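Local coordinates for eukaryotic peptide chain release factor GTP-binding subunit (PDB 1R5B), which is a eukaryotic translation release factor of the elongation factor Tu-like family, built from a GTP-binding P-loop domain followed by two beta domains, at residues A114-E119 / S255-L260; S124-P129 / S143-G148; E171-A176 / M212-V217; H183-I188 / D261-L266. All coordinates share one frame; numbering follows the deposited sequence.

Interaction 1: A114-E119 / S255-L260; sequences AYFETE and SLLEYL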
# COMPACT_ATOMS: atom_id res chain seq x y z
N ALA A 114 8.32 9.47 15.07
CA ALA A 114 9.38 8.88 14.25
C ALA A 114 8.81 8.14 13.05
O ALA A 114 7.79 7.49 13.17
CB ALA A 114 10.25 7.94 15.08
N TYR A 115 9.47 8.28 11.91
CA TYR A 115 9.11 7.53 10.71
C TYR A 115 10.36 7.21 9.88
O TYR A 115 11.42 7.79 10.08
CB TYR A 115 8.11 8.34 9.88
CG TYR A 115 8.69 9.58 9.22
CD1 TYR A 115 9.36 9.50 8.00
CD2 TYR A 115 8.56 10.84 9.81
CE1 TYR A 115 9.89 10.63 7.39
CE2 TYR A 115 9.09 11.99 9.20
CZ TYR A 115 9.76 11.88 7.99
OH TYR A 115 10.30 12.99 7.37
N PHE A 116 10.22 6.29 8.94
CA PHE A 116 11.29 5.98 7.99
C PHE A 116 10.73 5.67 6.61
O PHE A 116 9.55 5.41 6.46
CB PHE A 116 12.12 4.81 8.50
CG PHE A 116 11.37 3.51 8.59
CD1 PHE A 116 11.41 2.60 7.54
CD2 PHE A 116 10.65 3.19 9.72
CE1 PHE A 116 10.75 1.40 7.61
CE2 PHE A 116 9.96 1.98 9.80
CZ PHE A 116 10.02 1.08 8.74
N GLU A 117 11.59 5.68 5.60
CA GLU A 117 11.12 5.52 4.22
C GLU A 117 11.84 4.43 3.46
O GLU A 117 13.01 4.15 3.69
CB GLU A 117 11.28 6.82 3.43
CG GLU A 117 10.59 8.02 4.05
CD GLU A 117 10.39 9.15 3.06
OE1 GLU A 117 11.02 9.12 1.98
OE2 GLU A 117 9.61 10.08 3.35
N THR A 118 11.08 3.81 2.57
CA THR A 118 11.57 2.96 1.51
C THR A 118 11.22 3.66 0.20
O THR A 118 10.72 4.79 0.23
CB THR A 118 10.86 1.60 1.59
OG1 THR A 118 9.43 1.78 1.51
CG2 THR A 118 11.13 0.95 2.95
N GLU A 119 11.43 3.00 -0.94
CA GLU A 119 11.26 3.65 -2.24
C GLU A 119 9.83 4.14 -2.42
O GLU A 119 9.62 5.27 -2.85
CB GLU A 119 11.65 2.70 -3.38
CG GLU A 119 11.78 3.35 -4.75
CD GLU A 119 11.85 2.36 -5.91
OE1 GLU A 119 11.89 2.79 -7.09
OE2 GLU A 119 11.87 1.13 -5.65
N SER A 255 15.20 -8.57 1.83
CA SER A 255 15.50 -7.92 3.10
C SER A 255 14.21 -7.44 3.74
O SER A 255 13.19 -7.33 3.08
CB SER A 255 16.43 -6.73 2.89
OG SER A 255 15.75 -5.65 2.29
N LEU A 256 14.26 -7.14 5.03
CA LEU A 256 13.08 -6.67 5.73
C LEU A 256 12.46 -5.49 5.01
O LEU A 256 11.29 -5.54 4.66
CB LEU A 256 13.40 -6.31 7.18
CG LEU A 256 12.24 -5.71 7.96
CD1 LEU A 256 11.04 -6.64 7.90
CD2 LEU A 256 12.65 -5.45 9.39
N LEU A 257 13.25 -4.44 4.76
CA LEU A 257 12.71 -3.23 4.16
C LEU A 257 12.20 -3.47 2.74
O LEU A 257 11.24 -2.85 2.31
CB LEU A 257 13.74 -2.10 4.15
CG LEU A 257 14.10 -1.51 5.53
CD1 LEU A 257 15.05 -0.37 5.34
CD2 LEU A 257 12.89 -1.04 6.29
N GLU A 258 12.83 -4.39 2.03
CA GLU A 258 12.41 -4.73 0.68
C GLU A 258 11.02 -5.36 0.71
O GLU A 258 10.18 -5.08 -0.13
CB GLU A 258 13.43 -5.70 0.09
CG GLU A 258 13.15 -6.17 -1.32
CD GLU A 258 14.20 -7.15 -1.81
OE1 GLU A 258 15.31 -7.20 -1.21
OE2 GLU A 258 13.91 -7.87 -2.79
N TYR A 259 10.80 -6.24 1.68
CA TYR A 259 9.51 -6.87 1.88
C TYR A 259 8.44 -5.86 2.36
O TYR A 259 7.31 -5.88 1.88
CB TYR A 259 9.65 -8.02 2.89
CG TYR A 259 8.33 -8.67 3.16
CD1 TYR A 259 7.80 -9.58 2.25
CD2 TYR A 259 7.58 -8.33 4.27
CE1 TYR A 259 6.57 -10.17 2.46
CE2 TYR A 259 6.33 -8.90 4.48
CZ TYR A 259 5.84 -9.81 3.58
OH TYR A 259 4.62 -10.38 3.78
N LEU A 260 8.80 -5.01 3.31
CA LEU A 260 7.89 -3.97 3.82
C LEU A 260 7.44 -3.02 2.70
O LEU A 260 6.31 -2.54 2.69
CB LEU A 260 8.58 -3.15 4.91
CG LEU A 260 8.26 -3.37 6.40
CD1 LEU A 260 7.80 -4.76 6.71
CD2 LEU A 260 9.47 -2.96 7.27

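Interaction 2: S124-P129 / S143-G148; sequences SLLDAP and SQADIG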
# COMPACT_ATOMS: atom_id res chain seq x y z
N SER A 124 5.25 5.26 9.54
CA SER A 124 5.16 5.88 10.85
C SER A 124 5.22 4.81 11.94
O SER A 124 4.40 3.89 11.94
CB SER A 124 3.86 6.69 10.92
OG SER A 124 3.58 7.10 12.24
N LEU A 125 6.18 4.92 12.85
CA LEU A 125 6.32 3.93 13.93
C LEU A 125 5.38 4.22 15.10
O LEU A 125 5.51 5.24 15.75
CB LEU A 125 7.75 3.89 14.46
CG LEU A 125 8.85 3.39 13.53
CD1 LEU A 125 10.14 4.12 13.80
CD2 LEU A 125 9.07 1.90 13.68
N LEU A 126 4.44 3.31 15.36
CA LEU A 126 3.51 3.43 16.49
C LEU A 126 4.12 2.85 17.77
O LEU A 126 5.09 2.10 17.74
CB LEU A 126 2.20 2.70 16.18
CG LEU A 126 1.45 2.95 14.86
CD1 LEU A 126 0.05 2.37 14.92
CD2 LEU A 126 1.38 4.42 14.52
N ASP A 127 3.51 3.18 18.91
CA ASP A 127 3.92 2.62 20.21
C ASP A 127 3.21 1.29 20.48
O ASP A 127 2.01 1.17 20.27
CB ASP A 127 3.63 3.61 21.34
CG ASP A 127 4.34 4.95 21.12
OD1 ASP A 127 5.45 4.94 20.54
OD2 ASP A 127 3.86 6.05 21.48
N ALA A 128 3.97 0.32 21.01
CA ALA A 128 3.59 -1.10 21.01
C ALA A 128 2.28 -1.52 21.69
O ALA A 128 1.49 -2.25 21.08
CB ALA A 128 4.76 -1.97 21.54
N PRO A 129 2.03 -1.11 22.94
CA PRO A 129 0.81 -1.56 23.65
C PRO A 129 -0.47 -0.88 23.14
O PRO A 129 -0.45 0.34 22.88
CB PRO A 129 1.09 -1.18 25.11
CG PRO A 129 2.00 0.02 25.02
CD PRO A 129 2.83 -0.18 23.77
N SER A 143 -4.07 5.29 14.91
CA SER A 143 -3.31 4.40 15.81
C SER A 143 -3.68 2.92 15.56
O SER A 143 -3.49 2.07 16.45
CB SER A 143 -3.57 4.76 17.28
OG SER A 143 -3.29 6.12 17.56
N GLN A 144 -4.20 2.62 14.36
CA GLN A 144 -4.38 1.25 13.90
C GLN A 144 -3.20 0.94 13.00
O GLN A 144 -2.93 1.64 12.04
CB GLN A 144 -5.71 1.08 13.16
CG GLN A 144 -5.99 -0.31 12.57
CD GLN A 144 -5.87 -1.47 13.58
OE1 GLN A 144 -6.62 -1.51 14.57
NE2 GLN A 144 -4.95 -2.41 13.31
N ALA A 145 -2.48 -0.11 13.34
CA ALA A 145 -1.30 -0.51 12.58
C ALA A 145 -1.69 -1.14 11.24
O ALA A 145 -2.70 -1.81 11.15
CB ALA A 145 -0.48 -1.49 13.39
N ASP A 146 -0.89 -0.90 10.22
CA ASP A 146 -0.99 -1.63 8.96
C ASP A 146 -0.16 -2.89 9.00
O ASP A 146 -0.53 -3.89 8.39
CB ASP A 146 -0.51 -0.77 7.79
CG ASP A 146 -1.40 0.41 7.53
OD1 ASP A 146 -2.61 0.23 7.32
OD2 ASP A 146 -0.97 1.58 7.52
N ILE A 147 0.96 -2.84 9.69
CA ILE A 147 1.94 -3.92 9.72
C ILE A 147 2.39 -4.15 11.16
O ILE A 147 2.68 -3.20 11.87
CB ILE A 147 3.16 -3.55 8.87
CG1 ILE A 147 2.79 -3.33 7.39
CG2 ILE A 147 4.23 -4.63 8.98
CD1 ILE A 147 3.85 -2.52 6.62
N GLY A 148 2.42 -5.40 11.58
CA GLY A 148 2.92 -5.78 12.89
C GLY A 148 4.16 -6.62 12.67
O GLY A 148 4.13 -7.54 11.86

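Interaction 3: E171-A176 / M212-V217; sequences EHAVLA and MFLRRV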
# COMPACT_ATOMS: atom_id res chain seq x y z
N GLU A 171 2.11 -13.72 25.24
CA GLU A 171 1.52 -12.41 25.42
C GLU A 171 1.79 -11.50 24.21
O GLU A 171 0.93 -10.71 23.83
CB GLU A 171 2.03 -11.79 26.72
CG GLU A 171 1.78 -10.30 26.88
CD GLU A 171 2.26 -9.80 28.23
OE1 GLU A 171 1.72 -10.28 29.27
OE2 GLU A 171 3.18 -8.93 28.26
N HIS A 172 2.95 -11.66 23.59
CA HIS A 172 3.29 -10.87 22.41
C HIS A 172 2.44 -11.23 21.20
O HIS A 172 2.03 -10.34 20.45
CB HIS A 172 4.77 -11.01 22.08
CG HIS A 172 5.66 -10.32 23.06
ND1 HIS A 172 7.03 -10.44 23.04
CD2 HIS A 172 5.37 -9.51 24.10
CE1 HIS A 172 7.55 -9.73 24.02
NE2 HIS A 172 6.56 -9.16 24.69
N ALA A 173 2.18 -12.52 21.01
CA ALA A 173 1.32 -12.94 19.90
C ALA A 173 -0.13 -12.53 20.16
O ALA A 173 -0.82 -12.08 19.25
CB ALA A 173 1.43 -14.44 19.68
N VAL A 174 -0.58 -12.66 21.41
CA VAL A 174 -1.90 -12.18 21.78
C VAL A 174 -2.00 -10.66 21.55
O VAL A 174 -3.05 -10.15 21.12
CB VAL A 174 -2.22 -12.51 23.24
CG1 VAL A 174 -3.45 -11.75 23.74
CG2 VAL A 174 -2.43 -14.02 23.39
N LEU A 175 -0.91 -9.94 21.79
CA LEU A 175 -0.88 -8.50 21.57
C LEU A 175 -1.04 -8.18 20.09
O LEU A 175 -1.79 -7.29 19.74
CB LEU A 175 0.41 -7.90 22.13
CG LEU A 175 0.49 -6.37 22.17
CD1 LEU A 175 -0.61 -5.79 23.03
CD2 LEU A 175 1.86 -5.94 22.67
N ALA A 176 -0.35 -8.92 19.22
CA ALA A 176 -0.45 -8.68 17.79
C ALA A 176 -1.88 -8.89 17.29
O ALA A 176 -2.38 -8.12 16.47
CB ALA A 176 0.50 -9.57 17.04
N MET A 212 4.31 -23.51 15.09
CA MET A 212 3.44 -24.31 15.95
C MET A 212 2.85 -23.47 17.10
O MET A 212 1.66 -23.53 17.37
CB MET A 212 4.19 -25.52 16.49
CG MET A 212 4.59 -26.52 15.40
SD MET A 212 3.20 -27.12 14.41
CE MET A 212 2.83 -28.57 15.27
N PHE A 213 3.67 -22.63 17.71
CA PHE A 213 3.28 -21.92 18.92
C PHE A 213 2.28 -20.81 18.62
O PHE A 213 1.32 -20.63 19.35
CB PHE A 213 4.54 -21.38 19.62
CG PHE A 213 4.28 -20.58 20.87
CD1 PHE A 213 4.25 -21.19 22.10
CD2 PHE A 213 4.12 -19.20 20.80
CE1 PHE A 213 4.03 -20.45 23.26
CE2 PHE A 213 3.90 -18.46 21.95
CZ PHE A 213 3.86 -19.09 23.18
N LEU A 214 2.51 -20.08 17.53
CA LEU A 214 1.68 -18.93 17.17
C LEU A 214 0.27 -19.37 16.77
O LEU A 214 -0.71 -18.70 17.08
CB LEU A 214 2.31 -18.13 16.04
CG LEU A 214 3.53 -17.30 16.44
CD1 LEU A 214 4.19 -16.72 15.18
CD2 LEU A 214 3.17 -16.18 17.40
N ARG A 215 0.19 -20.49 16.07
CA ARG A 215 -1.09 -21.13 15.81
C ARG A 215 -1.78 -21.54 17.12
O ARG A 215 -2.96 -21.28 17.31
CB ARG A 215 -0.91 -22.35 14.90
CG ARG A 215 -2.21 -23.13 14.59
CD ARG A 215 -3.28 -22.31 13.88
NE ARG A 215 -4.54 -23.06 13.75
CZ ARG A 215 -5.64 -22.60 13.15
NH1 ARG A 215 -5.68 -21.39 12.62
NH2 ARG A 215 -6.73 -23.36 13.09
N ARG A 216 -1.04 -22.16 18.03
CA ARG A 216 -1.66 -22.65 19.25
C ARG A 216 -2.23 -21.51 20.09
O ARG A 216 -3.36 -21.58 20.55
CB ARG A 216 -0.68 -23.47 20.09
CG ARG A 216 -1.31 -24.04 21.34
CD ARG A 216 -0.45 -25.06 22.07
NE ARG A 216 0.19 -24.45 23.24
CZ ARG A 216 1.46 -24.06 23.30
NH1 ARG A 216 2.29 -24.23 22.27
NH2 ARG A 216 1.91 -23.51 24.42
N VAL A 217 -1.44 -20.47 20.31
CA VAL A 217 -1.80 -19.46 21.29
C VAL A 217 -2.59 -18.32 20.67
O VAL A 217 -3.23 -17.56 21.38
CB VAL A 217 -0.57 -18.92 22.04
CG1 VAL A 217 0.28 -20.07 22.56
CG2 VAL A 217 0.26 -17.99 21.15

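Interaction 4: H183-I188 / D261-L266; sequences HLVVVI and DSMTHL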
# COMPACT_ATOMS: atom_id res chain seq x y z
N HIS A 183 -1.84 -10.50 9.52
CA HIS A 183 -0.72 -10.98 8.73
C HIS A 183 0.54 -10.51 9.46
O HIS A 183 0.92 -9.35 9.37
CB HIS A 183 -0.79 -10.42 7.32
CG HIS A 183 0.33 -10.85 6.45
ND1 HIS A 183 1.58 -10.27 6.51
CD2 HIS A 183 0.40 -11.79 5.48
CE1 HIS A 183 2.36 -10.84 5.61
NE2 HIS A 183 1.67 -11.76 4.97
N LEU A 184 1.14 -11.41 10.20
CA LEU A 184 2.22 -11.08 11.09
C LEU A 184 3.55 -11.24 10.37
O LEU A 184 3.81 -12.27 9.77
CB LEU A 184 2.16 -12.01 12.30
CG LEU A 184 3.04 -11.70 13.49
CD1 LEU A 184 2.71 -10.34 14.05
CD2 LEU A 184 2.82 -12.76 14.55
N VAL A 185 4.37 -10.21 10.41
CA VAL A 185 5.77 -10.31 10.00
C VAL A 185 6.61 -10.66 11.24
O VAL A 185 6.58 -9.94 12.23
CB VAL A 185 6.27 -9.00 9.38
CG1 VAL A 185 7.72 -9.13 8.97
CG2 VAL A 185 5.41 -8.62 8.17
N VAL A 186 7.32 -11.78 11.17
CA VAL A 186 8.11 -12.28 12.28
C VAL A 186 9.57 -12.20 11.88
O VAL A 186 10.01 -12.88 10.94
CB VAL A 186 7.75 -13.74 12.61
CG1 VAL A 186 8.71 -14.32 13.66
CG2 VAL A 186 6.34 -13.84 13.09
N VAL A 187 10.32 -11.36 12.57
CA VAL A 187 11.72 -11.13 12.27
C VAL A 187 12.59 -11.94 13.26
O VAL A 187 12.53 -11.74 14.48
CB VAL A 187 12.00 -9.61 12.30
CG1 VAL A 187 13.41 -9.30 12.58
CG2 VAL A 187 11.60 -8.99 10.95
N ILE A 188 13.34 -12.90 12.74
CA ILE A 188 14.24 -13.69 13.55
C ILE A 188 15.57 -12.92 13.63
O ILE A 188 16.33 -12.90 12.67
CB ILE A 188 14.46 -15.10 12.93
CG1 ILE A 188 13.14 -15.85 12.69
CG2 ILE A 188 15.39 -15.94 13.81
CD1 ILE A 188 12.34 -16.11 13.90
N ASP A 261 8.33 -2.79 1.73
CA ASP A 261 8.06 -1.87 0.65
C ASP A 261 6.97 -2.34 -0.31
O ASP A 261 6.13 -1.56 -0.70
CB ASP A 261 9.34 -1.59 -0.14
CG ASP A 261 9.15 -0.49 -1.16
OD1 ASP A 261 8.91 0.66 -0.75
OD2 ASP A 261 9.22 -0.68 -2.39
N SER A 262 6.99 -3.61 -0.69
CA SER A 262 6.07 -4.13 -1.71
C SER A 262 4.94 -5.01 -1.12
O SER A 262 4.07 -5.47 -1.85
CB SER A 262 6.85 -4.92 -2.76
OG SER A 262 7.61 -5.94 -2.14
N MET A 263 5.00 -5.24 0.19
CA MET A 263 3.94 -5.87 0.99
C MET A 263 2.57 -5.37 0.59
O MET A 263 2.31 -4.19 0.52
CB MET A 263 4.08 -5.41 2.45
CG MET A 263 4.37 -6.45 3.37
SD MET A 263 4.36 -5.81 5.01
CE MET A 263 3.11 -6.93 5.60
N THR A 264 1.66 -6.28 0.48
CA THR A 264 0.35 -5.98 -0.02
C THR A 264 -0.70 -5.97 1.11
O THR A 264 -1.66 -5.21 1.06
CB THR A 264 0.10 -7.02 -1.10
OG1 THR A 264 -0.45 -6.38 -2.24
CG2 THR A 264 -0.87 -8.04 -0.69
N HIS A 265 -0.50 -6.78 2.14
CA HIS A 265 -1.46 -6.86 3.24
C HIS A 265 -1.20 -5.75 4.26
O HIS A 265 -0.40 -5.92 5.14
CB HIS A 265 -1.34 -8.22 3.90
CG HIS A 265 -2.49 -8.57 4.79
ND1 HIS A 265 -2.75 -7.91 5.97
CD2 HIS A 265 -3.42 -9.54 4.68
CE1 HIS A 265 -3.81 -8.46 6.55
NE2 HIS A 265 -4.23 -9.45 5.79
N LEU A 266 -1.87 -4.60 4.08
CA LEU A 266 -1.87 -3.52 5.07
C LEU A 266 -3.26 -3.46 5.73
O LEU A 266 -4.27 -3.21 5.05
CB LEU A 266 -1.53 -2.18 4.40
CG LEU A 266 -0.27 -2.08 3.53
CD1 LEU A 266 -0.04 -0.67 3.07
CD2 LEU A 266 0.93 -2.53 4.25

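Interaction 1: A114-E119 / S255-L260
L257, in the first turn of helix 256-262, meets F116 of the edge strand 115-117 and T118 just beyond that strand. Outward from the L257 backbone, CB is the first atom to touch, lying 4.2 Å from T118 CG2, the same methyl that sits 3.9 Å from L257 O. CG stands anti to the carbonyl carbon (chi1 -69°), which carries the branch on toward the strand. From there CD2 makes the tightest approach, 3.5 Å to F116 CE1, with F116 CD1 at 4.1 Å. The methyl comes at the ring obliquely, neither squarely over it nor in its plane. A turn further along the helix, L260 CD2 reaches the ring edge instead, 4.3 Å from F116 CZ and close to the ring plane. I63 of helix 56-66 touches both F116 and L257, and F116 stacks on F123 of the adjoining strand, so the ring is enclosed from several directions in this part of the P-loop domain. At the start of the helix, S255 and E258 form a capping box in which E258 N donates to S255 OG over 3.2 Å. T118 turns its methyl to the helix while its hydroxyl hydrogen-bonds D261. No hydrogen bond joins the two segments, so their attachment here rests on aliphatic and aromatic carbon meeting in a buried setting, while polar ties come from neighbours such as D261, and R121, which bonds L260 O.

Interaction 2: S124-P129 / S143-G148
L126 extends one methyl, CD1, across to the backbone of S143, Q144 and A145. Its conformation explains the reach: CG lies anti to the carbonyl carbon (chi1 -50°), and CD1 then continues away in a nearly extended line from CA (chi2 -167°). The methyl settles 3.8 Å from S143 C, 4.0 Å from Q144 C and 3.9 Å from A145 N, so it lies against main chain more than against side chains. The one side-chain partner is A145, whose CB is 4.2 Å from L126 CD1. Both segments flank the central strand 42-50 of the P-loop domain, with L126 bonded through its backbone to I46 and the A145 methyl resting on V47. D127, A128 and P129, which follow L126, fit the start of the DxxG sequence that this family carries after the strand, and the chain from there to residue 140 is not modelled. Q144 turns the other way. Its chain folds at chi2, bringing NE2 back to A145 O at 3.2 Å, a fairly straight bond (162° at the hydrogen) that uses a lone pair in the carbonyl plane. The oxygen also lies close to the plane of the Q144 amide, and the same NE2 reaches Q179 O.

Interaction 3: E171-A176 / M212-V217
A173 loses more surface than any other residue here, and its single methyl explains how helices 169-178 and 200-218 come together. The CB points straight at the second helix, 3.4 Å from L214 CD2 and 4.0 Å from V217 CG2. L214 and V217 are three residues apart, so the methyl of A173 fits against two side chains from successive turns. The L214 contact is close for two methyl groups. Having only a CB at this position lets the two larger residues lie against the first helix, and the short axes of the segments approach to 9.7 Å, crossing at -62°.

L214 is forked in its role. Its CG is anti to the carbonyl carbon (chi1 -73°), and from that stem CD2 goes to A173 while CD1 runs down toward L184 and V186 of strand 184-189. V217 divides its methyls too: CG2 faces A173, whereas CG1 lies over one face of the F213 ring in its own helix, 3.7 Å above the ring plane and displaced toward the rim. At the outer margin V174 CG2 approaches V217 O at 4.1 Å, a loose contact beside the main one. Nothing polar bridges the segments, and the ring of F213 finds an edge-to-face partner in F163.

These are consecutive helices in the chain, separated by strand 184-189, and both pack on the same face of the central sheet. Alternating parallel strands and helices in this way gives the successive beta-alpha-beta crossovers of a P-loop nucleotide-binding fold.

Interaction 4: H183-I188 / D261-L266
Where helix 256-262 ends and the chain turns off it, M263 and H265 pack against H183, just before strand 184-189, and V185 within it. The two histidines carry most of the contact. H183 CB sits over the face of the H265 ring, 3.5 Å from its centroid and 12° off the normal, a CH-pi contact. In return H265 CB lies over one face of the H183 imidazole, toward its rim. The rings themselves are nearly parallel (21°), but they are slid apart, with centroids separated by 5.2 Å, and barely overlap. H183 holds this position with CG anti to the backbone N (chi1 180°), swinging the ring out across the H265 side chain at a slant.

M263 fills in next to them. Its chain bends at the thioether, and CE meets V185 CG2 tip to tip at 3.8 Å while lying 3.8 Å from H183 ND1. That nitrogen is buried here without a hydrogen-bond partner in the model. Y259, back in the helix, also touches both H183 and V185, and I147 of the neighbouring strand lies against M263. A helix and its exit turn laid over a mainly parallel sheet are part of the layered alpha/beta build of P-loop domains.

In the fold
All four contacts lie in the P-loop domain and meet through its mixed sheet. Interactions 1 and 4 share helix 256-262 and have centres about 11 Å apart; they also touch where E119 N lies 3.4 Å from D261 OD1. Interaction 2 joins both neighbours through strand pairing: L125 N to A114 O (3.0 Å) on the interaction 1 side, and V185 N to G148 O (3.0 Å) on the interaction 4 side. Interaction 3 is on the opposite face of strand 184-189 from interaction 4, with A176 CB 3.8 Å from L184 CD1, and its centre is about 25 Å from that of interaction 1. Strand 42-50, central to the sheet, leads into the probable P-loop.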